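Local coordinates for putative metal binding protein RUMGNA_00854 (Ruminococcus gnavus, PDB 3U7Z) that binds calcium ions and is possibly linked to transport, though its biological role is not known, at residues K7-T12 with G33-S38. Numbering follows the deposited sequence.
Sequences KHITVT and GEVLES. With CA (calcium ion), chain D.
Ile9 and Val35 meet tip to tip, methyl against methyl, with Ile9 CD1 4.1 Å from Val35 CG1. A chi1 of 72° folds CG1 of Ile9 back over its own backbone, and the extended chi2 of 166° then sends CD1 out to the helix. Two residues along the strand, on the same face, Val11 and Leu36 form the second half of the contact. Their side chains cross at about a right angle. Leu36 CD2 lies 4.0 Å from Val11 CG1 and 4.2 Å from Val11 CG2, so one methyl of the leucine meets both branches of the valine. The CB of Leu36 does not face the strand; CD2 is the branch that reaches it.

All four residues are buried. Phe25 of strand 20-27 touches both Val11 and Val35, and Leu95 of strand 92-99 touches both Val11 and Leu36. The short helix 32-38 thus packs on one face of the mixed sheet, an arrangement consistent with the ubiquitin-like clan of this family. The other face of strand 7-12 bears His8, Thr10 and Thr12, which are at least partly exposed.

The helix also has a polar, more open side. Ser38 OG gives a hydrogen bond of 2.6 Å to Val35 O, with the donor tilted 19° from the carbonyl plane. Ser38 N bonds to the same oxygen. Glu37 turns from the strand and grips calcium with both carboxylate oxygens, OE1 and OE2 each 2.5 Å from the ion. Asn40, Val42 and Asp43 complete the protein ligands of this site. The strand contact itself is purely apolar, and the helix therefore joins a hydrophobic core to a calcium site through adjacent residues, Leu36 and Glu37.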
ATOM      1  N   LYS A   7      -1.263   6.267 -16.070  1.00 18.39           N
ATOM      2  CA  LYS A   7      -0.971   7.156 -14.953  1.00 14.76           C
ATOM      3  C   LYS A   7       0.414   6.762 -14.441  1.00 13.98           C
ATOM      4  O   LYS A   7       0.757   5.578 -14.445  1.00 18.50           O
ATOM      5  CB  LYS A   7      -2.005   6.917 -13.874  1.00 15.99           C
ATOM      6  CG  LYS A   7      -3.425   7.252 -14.338  1.00 20.45           C
ATOM      7  CD  LYS A   7      -4.414   6.879 -13.277  1.00 26.04           C
ATOM      8  CE  LYS A   7      -5.830   6.685 -13.816  1.00 31.28           C
ATOM      9  NZ  LYS A   7      -5.958   5.315 -14.410  1.00 34.05           N
ATOM     10  N   HIS A   8       1.157   7.749 -13.987  1.00 11.41           N
ATOM     11  CA  HIS A   8       2.500   7.529 -13.459  1.00 11.65           C
ATOM     12  C   HIS A   8       2.441   7.838 -11.983  1.00 12.31           C
ATOM     13  O   HIS A   8       2.192   8.969 -11.589  1.00 14.20           O
ATOM     14  CB  HIS A   8       3.463   8.478 -14.195  1.00 14.02           C
ATOM     15  CG  HIS A   8       3.334   8.398 -15.681  1.00 15.99           C
ATOM     16  ND1 HIS A   8       3.683   7.277 -16.389  1.00 21.79           N
ATOM     17  CD2 HIS A   8       2.745   9.236 -16.567  1.00 19.89           C
ATOM     18  CE1 HIS A   8       3.375   7.451 -17.670  1.00 18.53           C
ATOM     19  NE2 HIS A   8       2.796   8.628 -17.798  1.00 22.19           N
ATOM     20  N   ILE A   9       2.694   6.802 -11.200  1.00 11.93           N
ATOM     21  CA  ILE A   9       2.636   6.939  -9.753  1.00 12.63           C
ATOM     22  C   ILE A   9       3.852   6.344  -9.070  1.00 11.79           C
ATOM     23  O   ILE A   9       4.631   5.595  -9.658  1.00 14.96           O
ATOM     24  CB  ILE A   9       1.357   6.340  -9.162  1.00 13.39           C
ATOM     25  CG1 ILE A   9       1.362   4.838  -9.204  1.00 14.95           C
ATOM     26  CG2 ILE A   9       0.145   6.837  -9.925  1.00 14.53           C
ATOM     27  CD1 ILE A   9       0.316   4.216  -8.350  1.00 18.70           C
ATOM     28  N   THR A  10       4.009   6.712  -7.813  1.00 10.17           N
ATOM     29  CA  THR A  10       5.039   6.076  -6.982  1.00  9.60           C
ATOM     30  C   THR A  10       4.419   5.508  -5.727  1.00  9.53           C
ATOM     31  O   THR A  10       3.411   6.013  -5.254  1.00 10.22           O
ATOM     32  CB  THR A  10       6.151   7.040  -6.575  1.00 13.18           C
ATOM     33  OG1 THR A  10       5.665   8.110  -5.814  1.00 16.91           O
ATOM     34  CG2 THR A  10       6.763   7.667  -7.780  1.00 17.31           C
ATOM     35  N   VAL A  11       4.957   4.375  -5.288  1.00  8.34           N
ATOM     36  CA  VAL A  11       4.585   3.745  -4.034  1.00  8.28           C
ATOM     37  C   VAL A  11       5.876   3.575  -3.266  1.00  8.53           C
ATOM     38  O   VAL A  11       6.796   2.905  -3.735  1.00  9.99           O
ATOM     39  CB  VAL A  11       3.927   2.412  -4.258  1.00 10.35           C
ATOM     40  CG1 VAL A  11       3.591   1.756  -2.908  1.00 11.76           C
ATOM     41  CG2 VAL A  11       2.682   2.567  -5.144  1.00 12.18           C
ATOM     42  N   THR A  12       5.949   4.162  -2.076  1.00  7.70           N
ATOM     43  CA  THR A  12       7.105   4.009  -1.210  1.00  8.10           C
ATOM     44  C   THR A  12       6.732   3.132  -0.035  1.00  7.79           C
ATOM     45  O   THR A  12       5.698   3.339   0.587  1.00  8.85           O
ATOM     46  CB  THR A  12       7.608   5.357  -0.714  1.00 10.43           C
ATOM     47  OG1 THR A  12       7.944   6.188  -1.833  1.00 11.70           O
ATOM     48  CG2 THR A  12       8.824   5.221   0.162  1.00 12.74           C
ATOM     49  N   GLY A  33      -5.001  -1.181  -5.206  1.00 13.39           N
ATOM     50  CA  GLY A  33      -4.716  -2.620  -4.997  1.00 13.28           C
ATOM     51  C   GLY A  33      -4.291  -3.350  -6.261  1.00 12.67           C
ATOM     52  O   GLY A  33      -3.408  -4.233  -6.206  1.00 15.43           O
ATOM     53  N   GLU A  34      -4.897  -2.966  -7.403  1.00 15.07           N
ATOM     54  CA  GLU A  34      -4.571  -3.552  -8.696  0.50 15.17           C
ATOM     55  C   GLU A  34      -3.108  -3.230  -9.044  1.00 13.94           C
ATOM     56  O   GLU A  34      -2.345  -4.104  -9.527  1.00 15.96           O
ATOM     57  CB  GLU A  34      -5.551  -3.028  -9.781  0.50 19.19           C
ATOM     58  CG  GLU A  34      -5.204  -3.453 -11.197  0.50 21.11           C
ATOM     59  CD  GLU A  34      -6.116  -2.833 -12.263  0.50 22.83           C
ATOM     60  OE1 GLU A  34      -7.097  -2.139 -11.917  0.50 27.20           O
ATOM     61  OE2 GLU A  34      -5.831  -3.045 -13.468  0.50 25.64           O
ATOM     62  N   VAL A  35      -2.703  -2.003  -8.754  1.00 14.05           N
ATOM     63  CA  VAL A  35      -1.342  -1.598  -9.003  1.00 15.60           C
ATOM     64  C   VAL A  35      -0.365  -2.402  -8.154  1.00 14.05           C
ATOM     65  O   VAL A  35       0.624  -2.930  -8.660  1.00 14.13           O
ATOM     66  CB  VAL A  35      -1.108  -0.091  -8.732  1.00 15.95           C
ATOM     67  CG1 VAL A  35       0.328   0.231  -9.083  1.00 17.85           C
ATOM     68  CG2 VAL A  35      -2.114   0.839  -9.468  1.00 19.18           C
ATOM     69  N   LEU A  36      -0.683  -2.511  -6.869  1.00 13.39           N
ATOM     70  CA  LEU A  36       0.226  -3.204  -5.938  1.00 13.74           C
ATOM     71  C   LEU A  36       0.370  -4.666  -6.328  1.00 13.84           C
ATOM     72  O   LEU A  36       1.494  -5.255  -6.339  1.00 15.99           O
ATOM     73  CB  LEU A  36      -0.322  -3.068  -4.543  1.00 14.34           C
ATOM     74  CG  LEU A  36      -0.434  -1.658  -3.950  1.00 15.38           C
ATOM     75  CD1 LEU A  36      -1.164  -1.601  -2.586  1.00 16.70           C
ATOM     76  CD2 LEU A  36       0.941  -1.033  -3.863  1.00 19.83           C
ATOM     77  N   GLU A  37      -0.757  -5.274  -6.718  1.00 11.51           N
ATOM     78  CA  GLU A  37      -0.744  -6.709  -7.036  1.00 11.78           C
ATOM     79  C   GLU A  37      -0.207  -7.017  -8.423  1.00 10.69           C
ATOM     80  O   GLU A  37       0.192  -8.144  -8.652  1.00 12.34           O
ATOM     81  CB  GLU A  37      -2.098  -7.401  -6.810  1.00  9.91           C
ATOM     82  CG  GLU A  37      -2.354  -7.640  -5.329  1.00  9.69           C
ATOM     83  CD  GLU A  37      -1.515  -8.768  -4.712  1.00  8.97           C
ATOM     84  OE1 GLU A  37      -0.476  -9.201  -5.280  1.00 10.42           O
ATOM     85  OE2 GLU A  37      -1.902  -9.260  -3.632  1.00 10.27           O
ATOM     86  N   SER A  38      -0.031  -5.983  -9.262  1.00 12.79           N
ATOM     87  CA  SER A  38       0.479  -6.193 -10.600  1.00 15.77           C
ATOM     88  C   SER A  38       1.845  -6.811 -10.604  1.00 16.40           C
ATOM     89  O   SER A  38       2.197  -7.571 -11.521  1.00 21.13           O
ATOM     90  CB  SER A  38       0.410  -4.909 -11.437  1.00 17.88           C
ATOM     91  OG  SER A  38       1.311  -3.919 -11.015  1.00 19.24           O
TER
HETATM   92 CA    CA D 133      -0.010 -10.931  -3.520  1.00  8.73          CA